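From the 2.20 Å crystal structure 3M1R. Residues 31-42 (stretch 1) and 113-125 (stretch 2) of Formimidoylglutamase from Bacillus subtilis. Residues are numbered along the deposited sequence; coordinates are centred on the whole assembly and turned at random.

Stretch 1 31-42: TWDGQDIKGPAL
Stretch 2, residues 113-125: ALLSDHPDWVPLI

The apolar centre is built around Ile-37, whose CA-to-CB bond points toward the second stretch. With chi1 m and chi2 t, its CD1 sits over one face of the His-118 ring, 3.8 Å from the ring centroid and 17° off the normal, a CH-pi contact; its CG2 lies 3.6 Å from Trp-121 CD1. Trp-121 (chi1 t, chi2 43°) shares its side of the sheet with Ala-41, and the indole lies against the methyl, Ala-41 CB to Trp-121 CD1 being 3.5 Å. The other side carries Pro-40, Leu-42, Val-122 and Leu-124: Pro-40 CB meets Leu-124 CD1 at 3.8 Å, and Leu-42 CD2 meets Leu-124 CB at 3.8 Å.

Beyond Ile-37 and His-118, the side chains just named project from two strand segments that run parallel in the register Gly-39 with Trp-121 through Leu-42 with Leu-124. Gly-39 N donates to Asp-120 O (2.8 Å), Val-122 N to Gly-39 O (3.0 Å), Ala-41 N weakly to Val-122 O (3.4 Å) and Leu-124 N to Ala-41 O (3.1 Å). Pro-40 has no amide hydrogen, but its CA approaches Val-122 O at 3.2 Å as a CA-H...O contact. Gly-39 adopts phi/psi 84/-153, favourable to glycine; a CB there would clash with Pro-40 CD. Trp-121 NE1 also donates to Ala-41 O (3.1 Å), so that carbonyl serves both backbone and indole.

Before strand two, the helix that ends at Asp-117 gives way at His-118 to a type I turn ending at Trp-121, closed by Trp-121 N to His-118 O (2.9 Å). His-118 (chi1 m, chi2 -91°) receives the edge of Trp-32 (chi1 t) toward its face, with centroids 5.3 Å apart and planes at 78°. At the polar edge, His-118 ND1 donates to Asp-36 OD1 (3.3 Å), while Trp-32 NE1 donates to Gln-35 O (2.7 Å), tying the indole to its own loop.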

# COMPACT_ATOMS: atom_id res chain seq x y z
N THR D 31 -14.63 23.85 -19.34
CA THR D 31 -13.44 24.01 -20.13
C THR D 31 -13.48 25.40 -20.76
O THR D 31 -14.51 25.84 -21.23
CB THR D 31 -13.36 22.94 -21.22
OG1 THR D 31 -13.48 21.65 -20.61
CG2 THR D 31 -12.03 23.03 -21.94
N TRP D 32 -12.36 26.09 -20.75
CA TRP D 32 -12.31 27.43 -21.29
C TRP D 32 -12.17 27.34 -22.78
O TRP D 32 -11.27 26.67 -23.27
CB TRP D 32 -11.11 28.19 -20.74
CG TRP D 32 -11.08 29.62 -21.13
CD1 TRP D 32 -12.10 30.52 -21.01
CD2 TRP D 32 -9.96 30.35 -21.66
NE1 TRP D 32 -11.70 31.75 -21.45
CE2 TRP D 32 -10.39 31.68 -21.85
CE3 TRP D 32 -8.65 30.01 -21.99
CZ2 TRP D 32 -9.55 32.66 -22.36
CZ3 TRP D 32 -7.82 30.99 -22.50
CH2 TRP D 32 -8.27 32.30 -22.68
N ASP D 33 -13.09 27.96 -23.50
CA ASP D 33 -12.83 28.33 -24.87
C ASP D 33 -12.39 29.79 -24.76
O ASP D 33 -12.39 30.34 -23.66
CB ASP D 33 -14.09 28.18 -25.72
CG ASP D 33 -13.80 27.53 -27.06
OD1 ASP D 33 -13.99 26.30 -27.18
OD2 ASP D 33 -13.39 28.25 -27.99
N GLY D 34 -12.01 30.42 -25.86
CA GLY D 34 -11.37 31.73 -25.77
C GLY D 34 -12.09 32.85 -25.02
O GLY D 34 -11.50 33.91 -24.79
N GLN D 35 -13.34 32.62 -24.63
CA GLN D 35 -14.21 33.69 -24.12
C GLN D 35 -13.64 34.53 -22.97
O GLN D 35 -12.68 34.13 -22.31
CB GLN D 35 -15.60 33.15 -23.77
CG GLN D 35 -15.62 32.05 -22.74
CD GLN D 35 -15.84 30.68 -23.35
OE1 GLN D 35 -14.94 30.10 -23.95
NE2 GLN D 35 -17.04 30.14 -23.18
N ASP D 36 -14.24 35.69 -22.74
CA ASP D 36 -13.72 36.68 -21.79
C ASP D 36 -13.78 36.24 -20.33
O ASP D 36 -14.84 35.90 -19.80
CB ASP D 36 -14.45 38.01 -21.95
CG ASP D 36 -13.50 39.15 -22.26
OD1 ASP D 36 -12.42 39.21 -21.63
OD2 ASP D 36 -13.83 39.98 -23.13
N ILE D 37 -12.62 36.28 -19.67
CA ILE D 37 -12.52 35.82 -18.30
C ILE D 37 -12.82 36.94 -17.32
O ILE D 37 -12.13 37.95 -17.29
CB ILE D 37 -11.12 35.26 -18.00
CG1 ILE D 37 -10.68 34.31 -19.11
CG2 ILE D 37 -11.11 34.55 -16.65
CD1 ILE D 37 -9.21 33.99 -19.07
N LYS D 38 -13.85 36.73 -16.53
CA LYS D 38 -14.22 37.68 -15.50
C LYS D 38 -14.12 36.96 -14.17
O LYS D 38 -14.84 35.99 -13.92
CB LYS D 38 -15.64 38.17 -15.74
CG LYS D 38 -15.92 38.57 -17.20
CD LYS D 38 -17.41 38.50 -17.53
CE LYS D 38 -17.86 37.07 -17.85
NZ LYS D 38 -17.64 36.10 -16.73
N GLY D 39 -13.20 37.41 -13.33
CA GLY D 39 -13.01 36.84 -12.01
C GLY D 39 -12.13 35.61 -11.97
O GLY D 39 -11.26 35.41 -12.81
N PRO D 40 -12.36 34.76 -10.97
CA PRO D 40 -11.56 33.55 -10.76
C PRO D 40 -11.66 32.58 -11.93
O PRO D 40 -12.73 32.43 -12.53
CB PRO D 40 -12.21 32.91 -9.53
CG PRO D 40 -12.97 34.02 -8.87
CD PRO D 40 -13.41 34.93 -9.96
N ALA D 41 -10.53 31.97 -12.27
CA ALA D 41 -10.50 30.90 -13.26
C ALA D 41 -9.29 30.02 -12.97
O ALA D 41 -8.21 30.53 -12.64
CB ALA D 41 -10.43 31.46 -14.66
N LEU D 42 -9.48 28.70 -13.06
CA LEU D 42 -8.42 27.72 -12.75
C LEU D 42 -7.38 27.56 -13.85
O LEU D 42 -7.72 27.57 -15.04
CB LEU D 42 -9.03 26.34 -12.49
CG LEU D 42 -10.09 26.24 -11.40
CD1 LEU D 42 -10.98 25.04 -11.67
CD2 LEU D 42 -9.45 26.13 -10.03
N ALA D 113 0.70 36.84 -20.92
CA ALA D 113 -0.26 37.04 -22.00
C ALA D 113 -1.69 36.99 -21.45
O ALA D 113 -2.50 37.87 -21.74
CB ALA D 113 -0.07 36.00 -23.10
N LEU D 114 -1.97 35.98 -20.63
CA LEU D 114 -3.30 35.76 -20.06
C LEU D 114 -3.79 36.94 -19.20
O LEU D 114 -4.90 37.41 -19.38
CB LEU D 114 -3.31 34.48 -19.23
CG LEU D 114 -4.13 33.27 -19.69
CD1 LEU D 114 -4.52 33.35 -21.14
CD2 LEU D 114 -3.39 31.96 -19.38
N LEU D 115 -2.95 37.38 -18.27
CA LEU D 115 -3.30 38.51 -17.40
C LEU D 115 -3.57 39.77 -18.22
O LEU D 115 -4.50 40.52 -17.94
CB LEU D 115 -2.16 38.81 -16.42
CG LEU D 115 -2.12 38.24 -14.99
CD1 LEU D 115 -3.37 37.45 -14.64
CD2 LEU D 115 -0.86 37.42 -14.76
N SER D 116 -2.75 39.99 -19.24
CA SER D 116 -2.85 41.19 -20.05
C SER D 116 -4.11 41.13 -20.90
O SER D 116 -4.90 42.06 -20.91
CB SER D 116 -1.61 41.35 -20.93
OG SER D 116 -0.43 41.36 -20.15
N ASP D 117 -4.30 40.02 -21.60
CA ASP D 117 -5.47 39.87 -22.45
C ASP D 117 -6.79 39.93 -21.68
O ASP D 117 -7.78 40.43 -22.20
CB ASP D 117 -5.39 38.59 -23.27
CG ASP D 117 -4.35 38.68 -24.38
OD1 ASP D 117 -3.84 39.79 -24.62
OD2 ASP D 117 -4.06 37.64 -25.01
N HIS D 118 -6.79 39.42 -20.45
CA HIS D 118 -8.00 39.38 -19.63
C HIS D 118 -7.74 39.97 -18.25
O HIS D 118 -7.55 39.23 -17.28
CB HIS D 118 -8.48 37.94 -19.44
CG HIS D 118 -8.65 37.19 -20.72
ND1 HIS D 118 -9.85 37.16 -21.41
CD2 HIS D 118 -7.79 36.44 -21.43
CE1 HIS D 118 -9.71 36.42 -22.49
NE2 HIS D 118 -8.47 35.97 -22.53
N PRO D 119 -7.75 41.31 -18.16
CA PRO D 119 -7.33 42.05 -16.97
C PRO D 119 -8.22 41.79 -15.77
O PRO D 119 -7.86 42.18 -14.65
CB PRO D 119 -7.47 43.52 -17.40
CG PRO D 119 -8.51 43.49 -18.47
CD PRO D 119 -8.29 42.19 -19.20
N ASP D 120 -9.37 41.16 -15.98
CA ASP D 120 -10.24 40.84 -14.88
C ASP D 120 -10.06 39.40 -14.38
O ASP D 120 -10.81 38.95 -13.52
CB ASP D 120 -11.70 41.08 -15.26
CG ASP D 120 -11.98 42.55 -15.54
OD1 ASP D 120 -12.58 42.85 -16.60
OD2 ASP D 120 -11.60 43.40 -14.70
N TRP D 121 -9.07 38.69 -14.92
CA TRP D 121 -8.76 37.34 -14.45
C TRP D 121 -8.04 37.34 -13.10
O TRP D 121 -7.06 38.07 -12.89
CB TRP D 121 -7.95 36.56 -15.48
CG TRP D 121 -7.53 35.18 -15.02
CD1 TRP D 121 -8.30 34.27 -14.35
CD2 TRP D 121 -6.26 34.57 -15.21
NE1 TRP D 121 -7.59 33.13 -14.12
CE2 TRP D 121 -6.32 33.29 -14.63
CE3 TRP D 121 -5.07 34.98 -15.82
CZ2 TRP D 121 -5.25 32.42 -14.63
CZ3 TRP D 121 -3.99 34.11 -15.82
CH2 TRP D 121 -4.09 32.84 -15.23
N VAL D 122 -8.55 36.54 -12.18
CA VAL D 122 -7.88 36.30 -10.91
C VAL D 122 -7.49 34.84 -10.88
O VAL D 122 -8.34 33.98 -10.70
CB VAL D 122 -8.82 36.59 -9.73
CG1 VAL D 122 -8.11 36.29 -8.41
CG2 VAL D 122 -9.30 38.03 -9.78
N PRO D 123 -6.20 34.55 -11.08
CA PRO D 123 -5.72 33.17 -11.19
C PRO D 123 -5.94 32.30 -9.94
O PRO D 123 -5.66 32.73 -8.82
CB PRO D 123 -4.23 33.34 -11.46
CG PRO D 123 -4.13 34.67 -12.15
CD PRO D 123 -5.17 35.53 -11.48
N LEU D 124 -6.45 31.09 -10.16
CA LEU D 124 -6.42 30.04 -9.16
C LEU D 124 -5.44 29.03 -9.72
O LEU D 124 -5.79 28.21 -10.55
CB LEU D 124 -7.80 29.39 -8.98
CG LEU D 124 -8.77 30.11 -8.01
CD1 LEU D 124 -8.83 31.59 -8.31
CD2 LEU D 124 -10.16 29.51 -8.05
N ILE D 125 -4.19 29.14 -9.27
CA ILE D 125 -3.11 28.32 -9.82
C ILE D 125 -2.90 27.01 -9.07
O ILE D 125 -2.66 26.99 -7.86
CB ILE D 125 -1.77 29.10 -9.86
CG1 ILE D 125 -2.00 30.52 -10.38
CG2 ILE D 125 -0.75 28.35 -10.70
CD1 ILE D 125 -0.80 31.45 -10.21